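Local coordinates for putative oxidoreductase with NAD(P)-binding Rossmann-fold domain (PDB 3UUW), which is a dehydrogenase of the GFO/IDH/MocA family that probably uses NAD(P) bound to its Rossmann-fold domain, at the interface of chains A and B. Numbering follows the deposited sequence. Chains: chain A/B, Putative oxidoreductase with NAD(P)-binding Rossmann-fold domain.

Contact 1: the interface of chains A and B. Residues chain A 150, 191, 199-200, 215, 217; chain B 143-144, 230-232.
The imidazole of A:His217 carries the B:Val143 methyl CG2 over the centre of one face, 3.6 Å from the ring centroid, in a CH-pi contact. At its edge, in the ring plane, lie two carbonyl oxygens, A:Ile199 O from its own chain and B:Ser231 O from the partner. The ring carbon CE1 of A:His217 is 3.2 Å from B:Ser231 O. The phenyl ring of A:Phe200 has B:Val143 O above one face, offset toward the rim, and A:His217 CB at its edge. A:Ser215 OG lies in plane at the edge of the A:His150 ring. B:Val143 CG2 sits between the backbone N and the carbonyl carbon (CG1 chi1 -64°), and from there it touches A:Phe200 CD1 at 3.7 Å as well. The tip of the phenyl, CZ, meets B:Ser144 CB at 3.7 Å. B:Leu230 crosses A:His150 at about a right angle, and its methyl CD2 reaches the NE2 and CE1 end of that ring. The other ring nitrogen, ND1, accepts a hydrogen bond of 2.9 Å from A:His217 N, tilted 17° out of the ring plane. This ties strands 142-150 and 211-217 of chain A together and should help fix the A:His150 ring. No direct polar bond crosses here. Chain A strands 142-150, 184-192, 198-206 and 211-217 meet chain B strands 142-150 and 224-231.

Contact 2: the interface of chains A and B. Residues chain A 150, 217, 220-222, 224; chain B 230, 233-235, 247.
The backbone of A:Gly221 passes close to the turn at B:Gly233, which has positive phi (67°), and A:Gly221 CA lies 3.4 Å from B:Gly233 O. With no side chain at either glycine, the main chains can probably come this near. Beside them the A:Ser220 hydroxyl OG packs on the longer branch of B:Ile235, 3.3 Å from CG1 and close to CD1. That hydroxyl is anti to its backbone N (chi1 -170°), which turns it toward water 1. The water is 2.7 Å from A:Ser220 OG and sits in the plane of the A:His217 ring, at the edge by ND1. It also joins B:Lys234 O at 3.1 Å, so two side chains of A are bridged to a backbone carbonyl of B. A:Thr222 and B:Glu247 meet at a slant. The methyl CG2 of the threonine lies 3.3 Å from the carboxylate oxygen OE1. The threonine hydroxyl OG1 points to water 2, at 2.7 Å, and this water reaches B:Glu247 OE1 at 2.6 Å. Thus one carboxylate oxygen takes both a methyl contact and a water bridge. A:Leu224 adds a looser touch, its CD2 meeting B:Ile235 CD1 nearly at right angles. No direct hydrogen bond crosses among the residues here. The site fits the loop before strand 224-231 of A against chain B strands 234-239 and 243-248, with waters carrying the polar links, and probably helps hold the two subunits together.

Contact 3: the interface of chains A and B. Residues chain A 206, 209-211; chain B 188-189, 191.
This is a small polar patch of a two-fold symmetric interface between identical chains, and its charged and hydrogen-bonded pairs link the two subunits directly. The carboxylate of B:Asp189 is shared between two side chains of A. Its OD2 forms a salt bridge with the ammonium NZ of A:Lys206 at 2.7 Å. Its OD1 accepts a hydrogen bond from the A:Ser211 hydroxyl OG, a short one of 2.5 Å, on the syn lone pair, the side of the other oxygen. Water 3 adds a further link: it is 2.9 Å from A:Ser211 N and 3.0 Å from B:Asp189 OD1. Serine hydroxyl and water thus both meet OD1, while lysine holds OD2, which should fix the turn of the carboxylate. The lysine and aspartate side chains run past each other in opposite directions. The lysine chain is extended as far as CE, then bends at chi4 (57°) to bring NZ to the carboxylate. The nearby positive charge would probably favour the ionised aspartate. Alongside, the B:Phe191 ring brings its rim to the backbone of A. Its CZ lies 3.4 Å from A:Asn209 O and 4.0 Å from A:Phe210 CA. The patch thus joins strand 184-192 of B to the end of strand 198-206 and the start of strand 211-217 of A. For the protein it probably helps set the register of the paired subunits.

Contact 1: the interface of chains A and B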
loop_
_atom_site.group_PDB
_atom_site.type_symbol
_atom_site.label_atom_id
_atom_site.label_comp_id
_atom_site.label_asym_id
_atom_site.label_seq_id
_atom_site.Cartn_x
_atom_site.Cartn_y
_atom_site.Cartn_z
ATOM N N HIS A 150 -18.928 3.061 -2.421
ATOM C CA HIS A 150 -19.047 4.460 -2.052
ATOM C C HIS A 150 -18.737 5.360 -3.217
ATOM O O HIS A 150 -17.974 4.995 -4.114
ATOM C CB HIS A 150 -18.100 4.794 -0.911
ATOM C CG HIS A 150 -18.276 3.930 0.299
ATOM N ND1 HIS A 150 -19.519 3.607 0.805
ATOM C CD2 HIS A 150 -17.372 3.355 1.129
ATOM C CE1 HIS A 150 -19.370 2.866 1.890
ATOM N NE2 HIS A 150 -18.074 2.711 2.115
ATOM N N PHE A 191 -30.310 6.613 5.497
ATOM C CA PHE A 191 -30.241 8.060 5.731
ATOM C C PHE A 191 -30.536 8.804 4.447
ATOM O O PHE A 191 -29.867 8.590 3.418
ATOM C CB PHE A 191 -28.862 8.475 6.270
ATOM C CG PHE A 191 -28.400 7.696 7.480
ATOM C CD1 PHE A 191 -29.309 7.093 8.360
ATOM C CD2 PHE A 191 -27.035 7.597 7.769
ATOM C CE1 PHE A 191 -28.862 6.380 9.475
ATOM C CE2 PHE A 191 -26.585 6.893 8.893
ATOM C CZ PHE A 191 -27.510 6.278 9.740
ATOM N N ILE A 199 -28.491 9.311 0.977
ATOM C CA ILE A 199 -27.156 9.685 1.480
ATOM C C ILE A 199 -26.345 8.421 1.790
ATOM O O ILE A 199 -25.238 8.219 1.282
ATOM C CB ILE A 199 -27.226 10.520 2.781
ATOM C CG1 ILE A 199 -27.970 11.842 2.580
ATOM C CG2 ILE A 199 -25.792 10.791 3.314
ATOM C CD1 ILE A 199 -28.276 12.558 3.873
ATOM N N PHE A 200 -26.900 7.577 2.647
ATOM C CA PHE A 200 -26.206 6.365 3.085
ATOM C C PHE A 200 -27.196 5.255 3.331
ATOM O O PHE A 200 -28.289 5.496 3.826
ATOM C CB PHE A 200 -25.444 6.689 4.367
ATOM C CG PHE A 200 -24.762 5.513 4.988
ATOM C CD1 PHE A 200 -23.516 5.105 4.531
ATOM C CD2 PHE A 200 -25.356 4.802 6.008
ATOM C CE1 PHE A 200 -22.871 3.993 5.080
ATOM C CE2 PHE A 200 -24.710 3.686 6.559
ATOM C CZ PHE A 200 -23.456 3.304 6.101
ATOM N N SER A 215 -22.878 -1.891 2.484
ATOM C CA SER A 215 -22.824 -0.441 2.759
ATOM C C SER A 215 -22.570 0.429 1.517
ATOM O O SER A 215 -21.722 0.121 0.696
ATOM C CB SER A 215 -21.722 -0.180 3.787
ATOM O OG SER A 215 -21.536 1.199 4.057
ATOM N N HIS A 217 -22.237 4.718 0.711
ATOM C CA HIS A 217 -22.255 6.139 1.059
ATOM C C HIS A 217 -22.070 6.915 -0.236
ATOM O O HIS A 217 -21.055 6.779 -0.927
ATOM C CB HIS A 217 -21.151 6.468 2.051
ATOM C CG HIS A 217 -21.217 7.851 2.597
ATOM N ND1 HIS A 217 -20.120 8.485 3.137
ATOM C CD2 HIS A 217 -22.243 8.723 2.694
ATOM C CE1 HIS A 217 -20.471 9.693 3.545
ATOM N NE2 HIS A 217 -21.753 9.865 3.284
ATOM N N VAL B 143 -21.448 9.017 9.226
ATOM C CA VAL B 143 -22.556 8.137 8.801
ATOM C C VAL B 143 -22.373 6.690 9.258
ATOM O O VAL B 143 -23.343 5.940 9.332
ATOM C CB VAL B 143 -22.844 8.164 7.265
ATOM C CG1 VAL B 143 -23.317 9.555 6.833
ATOM C CG2 VAL B 143 -21.641 7.702 6.443
ATOM N N SER B 144 -21.139 6.298 9.569
ATOM C CA SER B 144 -20.875 4.939 9.977
ATOM C C SER B 144 -19.461 4.811 10.500
ATOM O O SER B 144 -18.558 5.543 10.058
ATOM C CB SER B 144 -21.049 4.033 8.773
ATOM O OG SER B 144 -21.021 2.668 9.114
ATOM N N LEU B 230 -16.616 6.736 8.379
ATOM C CA LEU B 230 -17.182 7.296 7.158
ATOM C C LEU B 230 -17.986 8.533 7.547
ATOM O O LEU B 230 -18.926 8.433 8.346
ATOM C CB LEU B 230 -18.099 6.295 6.465
ATOM C CG LEU B 230 -17.491 5.075 5.770
ATOM C CD1 LEU B 230 -16.929 4.069 6.747
ATOM C CD2 LEU B 230 -18.565 4.427 4.899
ATOM N N SER B 231 -17.630 9.681 6.970
ATOM C CA SER B 231 -18.282 10.964 7.289
ATOM C C SER B 231 -18.491 11.729 5.981
ATOM O O SER B 231 -18.036 11.301 4.932
ATOM C CB SER B 231 -17.442 11.756 8.286
ATOM O OG SER B 231 -16.172 12.080 7.737
ATOM N N LYS B 232 -19.211 12.845 6.042
ATOM C CA LYS B 232 -19.503 13.612 4.843
ATOM C C LYS B 232 -18.204 13.986 4.152
ATOM O O LYS B 232 -17.320 14.608 4.768
ATOM C CB LYS B 232 -20.256 14.877 5.192
ATOM C CG LYS B 232 -20.681 15.614 3.978
ATOM C CD LYS B 232 -21.514 16.825 4.348
ATOM C CE LYS B 232 -21.736 17.700 3.138
ATOM N NZ LYS B 232 -20.433 18.254 2.674
#

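Contact 2: the interface of chains A and B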
loop_
_atom_site.group_PDB
_atom_site.type_symbol
_atom_site.label_atom_id
_atom_site.label_comp_id
_atom_site.label_asym_id
_atom_site.label_seq_id
_atom_site.Cartn_x
_atom_site.Cartn_y
_atom_site.Cartn_z
ATOM N N HIS A 150 -18.928 3.061 -2.421
ATOM C CA HIS A 150 -19.047 4.460 -2.052
ATOM C C HIS A 150 -18.737 5.360 -3.217
ATOM O O HIS A 150 -17.974 4.995 -4.114
ATOM C CB HIS A 150 -18.100 4.794 -0.911
ATOM C CG HIS A 150 -18.276 3.930 0.299
ATOM N ND1 HIS A 150 -19.519 3.607 0.805
ATOM C CD2 HIS A 150 -17.372 3.355 1.129
ATOM C CE1 HIS A 150 -19.370 2.866 1.890
ATOM N NE2 HIS A 150 -18.074 2.711 2.115
ATOM N N HIS A 217 -22.237 4.718 0.711
ATOM C CA HIS A 217 -22.255 6.139 1.059
ATOM C C HIS A 217 -22.070 6.915 -0.236
ATOM O O HIS A 217 -21.055 6.779 -0.927
ATOM C CB HIS A 217 -21.151 6.468 2.051
ATOM C CG HIS A 217 -21.217 7.851 2.597
ATOM N ND1 HIS A 217 -20.120 8.485 3.137
ATOM C CD2 HIS A 217 -22.243 8.723 2.694
ATOM C CE1 HIS A 217 -20.471 9.693 3.545
ATOM N NE2 HIS A 217 -21.753 9.865 3.284
ATOM N N SER A 220 -19.177 10.275 -0.030
ATOM C CA SER A 220 -17.918 9.846 0.597
ATOM C C SER A 220 -16.708 10.657 0.090
ATOM O O SER A 220 -16.855 11.764 -0.515
ATOM C CB SER A 220 -17.726 8.346 0.310
ATOM O OG SER A 220 -16.650 7.786 1.057
ATOM N N GLY A 221 -15.505 10.173 0.384
ATOM C CA GLY A 221 -14.281 10.889 0.027
ATOM C C GLY A 221 -13.597 10.376 -1.203
ATOM O O GLY A 221 -12.584 10.927 -1.629
ATOM N N THR A 222 -14.149 9.310 -1.772
ATOM C CA THR A 222 -13.605 8.708 -2.964
ATOM C C THR A 222 -14.615 7.735 -3.536
ATOM O O THR A 222 -15.604 7.359 -2.875
ATOM C CB THR A 222 -12.279 7.962 -2.632
ATOM O OG1 THR A 222 -11.478 7.801 -3.810
ATOM C CG2 THR A 222 -12.535 6.637 -1.952
ATOM N N LEU A 224 -15.008 4.124 -4.299
ATOM C CA LEU A 224 -14.427 2.858 -3.839
ATOM C C LEU A 224 -15.450 1.732 -3.993
ATOM O O LEU A 224 -16.648 1.963 -3.923
ATOM C CB LEU A 224 -14.062 3.010 -2.342
ATOM C CG LEU A 224 -13.617 1.825 -1.484
ATOM C CD1 LEU A 224 -12.406 1.110 -2.099
ATOM C CD2 LEU A 224 -13.301 2.307 -0.058
ATOM N N LEU B 230 -16.616 6.736 8.379
ATOM C CA LEU B 230 -17.182 7.296 7.158
ATOM C C LEU B 230 -17.986 8.533 7.547
ATOM O O LEU B 230 -18.926 8.433 8.346
ATOM C CB LEU B 230 -18.099 6.295 6.465
ATOM C CG LEU B 230 -17.491 5.075 5.770
ATOM C CD1 LEU B 230 -16.929 4.069 6.747
ATOM C CD2 LEU B 230 -18.565 4.427 4.899
ATOM N N GLY B 233 -18.069 13.542 2.906
ATOM C CA GLY B 233 -16.908 13.832 2.090
ATOM C C GLY B 233 -15.587 13.234 2.494
ATOM O O GLY B 233 -14.552 13.630 1.965
ATOM N N LYS B 234 -15.592 12.228 3.371
ATOM C CA LYS B 234 -14.342 11.724 3.881
ATOM C C LYS B 234 -14.410 10.299 4.429
ATOM O O LYS B 234 -15.428 9.874 4.981
ATOM C CB LYS B 234 -13.914 12.669 5.027
ATOM C CG LYS B 234 -12.549 12.476 5.564
ATOM C CD LYS B 234 -12.309 13.312 6.833
ATOM C CE LYS B 234 -12.521 14.788 6.676
ATOM N NZ LYS B 234 -12.270 15.476 8.017
ATOM N N ILE B 235 -13.324 9.568 4.259
ATOM C CA ILE B 235 -13.123 8.299 4.961
ATOM C C ILE B 235 -11.818 8.452 5.728
ATOM O O ILE B 235 -10.829 8.924 5.172
ATOM C CB ILE B 235 -12.977 7.092 4.025
ATOM C CG1 ILE B 235 -14.184 6.972 3.090
ATOM C CG2 ILE B 235 -12.782 5.830 4.855
ATOM C CD1 ILE B 235 -14.017 5.832 2.032
ATOM N N GLU B 247 -9.210 9.418 2.952
ATOM C CA GLU B 247 -9.645 9.494 1.567
ATOM C C GLU B 247 -10.577 10.688 1.471
ATOM O O GLU B 247 -11.607 10.735 2.144
ATOM C CB GLU B 247 -10.280 8.201 1.089
ATOM C CG GLU B 247 -9.406 6.991 1.393
ATOM C CD GLU B 247 -9.542 5.831 0.430
ATOM O OE1 GLU B 247 -9.533 6.065 -0.789
ATOM O OE2 GLU B 247 -9.608 4.667 0.902
HETATM O O HOH W 1 -17.457 8.069 3.576
HETATM O O HOH W 2 -9.015 7.593 -2.812
#

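Contact 3: the interface of chains A and B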
loop_
_atom_site.group_PDB
_atom_site.type_symbol
_atom_site.label_atom_id
_atom_site.label_comp_id
_atom_site.label_asym_id
_atom_site.label_seq_id
_atom_site.Cartn_x
_atom_site.Cartn_y
_atom_site.Cartn_z
ATOM N N LYS A 206 -28.251 -11.751 7.426
ATOM C CA LYS A 206 -27.899 -12.901 8.244
ATOM C C LYS A 206 -28.219 -14.255 7.618
ATOM O O LYS A 206 -29.372 -14.531 7.284
ATOM C CB LYS A 206 -28.625 -12.791 9.587
ATOM C CG LYS A 206 -28.233 -13.862 10.600
ATOM C CD LYS A 206 -28.976 -13.698 11.905
ATOM C CE LYS A 206 -28.452 -14.674 12.957
ATOM N NZ LYS A 206 -26.975 -14.493 13.181
ATOM N N ASN A 209 -24.709 -19.600 8.515
ATOM C CA ASN A 209 -23.268 -19.764 8.743
ATOM C C ASN A 209 -22.491 -18.467 8.938
ATOM O O ASN A 209 -21.426 -18.459 9.571
ATOM C CB ASN A 209 -22.674 -20.545 7.565
ATOM C CG ASN A 209 -23.320 -21.912 7.381
ATOM O OD1 ASN A 209 -23.477 -22.672 8.339
ATOM N ND2 ASN A 209 -23.691 -22.232 6.143
ATOM N N PHE A 210 -22.990 -17.380 8.368
ATOM C CA PHE A 210 -22.330 -16.086 8.492
ATOM C C PHE A 210 -23.263 -14.974 8.023
ATOM O O PHE A 210 -24.315 -15.238 7.423
ATOM C CB PHE A 210 -21.012 -16.050 7.696
ATOM C CG PHE A 210 -21.163 -16.361 6.220
ATOM C CD1 PHE A 210 -21.417 -15.343 5.307
ATOM C CD2 PHE A 210 -21.019 -17.656 5.750
ATOM C CE1 PHE A 210 -21.536 -15.618 3.936
ATOM C CE2 PHE A 210 -21.142 -17.938 4.377
ATOM C CZ PHE A 210 -21.400 -16.915 3.484
ATOM N N SER A 211 -22.862 -13.736 8.278
ATOM C CA SER A 211 -23.624 -12.577 7.857
ATOM C C SER A 211 -22.845 -11.759 6.840
ATOM O O SER A 211 -21.614 -11.833 6.773
ATOM C CB SER A 211 -23.926 -11.667 9.049
ATOM O OG SER A 211 -24.729 -12.355 10.001
ATOM N N GLU B 188 -26.008 -9.154 15.897
ATOM C CA GLU B 188 -24.984 -9.957 16.581
ATOM C C GLU B 188 -24.692 -11.291 15.914
ATOM O O GLU B 188 -25.595 -11.950 15.405
ATOM C CB GLU B 188 -25.401 -10.250 18.030
ATOM C CG GLU B 188 -24.499 -11.270 18.738
ATOM C CD GLU B 188 -24.889 -11.501 20.193
ATOM O OE1 GLU B 188 -24.744 -10.560 21.013
ATOM O OE2 GLU B 188 -25.328 -12.630 20.509
ATOM N N ASP B 189 -23.410 -11.662 15.915
ATOM C CA ASP B 189 -22.946 -12.970 15.510
ATOM C C ASP B 189 -21.972 -13.404 16.590
ATOM O O ASP B 189 -21.124 -12.634 17.012
ATOM C CB ASP B 189 -22.328 -12.988 14.122
ATOM C CG ASP B 189 -23.393 -13.126 13.039
ATOM O OD1 ASP B 189 -23.245 -12.490 11.990
ATOM O OD2 ASP B 189 -24.401 -13.859 13.264
ATOM N N PHE B 191 -19.792 -16.897 17.206
ATOM C CA PHE B 191 -19.447 -18.246 16.800
ATOM C C PHE B 191 -18.415 -18.817 17.764
ATOM O O PHE B 191 -17.368 -18.195 18.017
ATOM C CB PHE B 191 -18.890 -18.231 15.378
ATOM C CG PHE B 191 -19.825 -17.645 14.353
ATOM C CD1 PHE B 191 -21.210 -17.689 14.525
ATOM C CD2 PHE B 191 -19.323 -17.078 13.189
ATOM C CE1 PHE B 191 -22.060 -17.154 13.577
ATOM C CE2 PHE B 191 -20.165 -16.573 12.229
ATOM C CZ PHE B 191 -21.543 -16.600 12.429
HETATM O O HOH W 3 -20.850 -12.962 10.215
#

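Contact 1 and contact 2 adjoin, with the centres of their C-alpha atoms about 8 Å apart. They share A:His150, A:His217 and B:Leu230, so they read as one continuous patch, largely apolar on one side and water-bridged on the other. The C-alpha centre of contact 3 lies about 23 Å from that of contact 1 and about 27 Å from that of contact 2; it supplies a salt bridge and a direct hydrogen bond. Strands 198-206 and 211-217 of chain A serve contacts 1 and 3; strand 184-192 enters contact 1 from A and contact 3 from B. The two-fold repeats each contact. This pairing may or may not be the biological one.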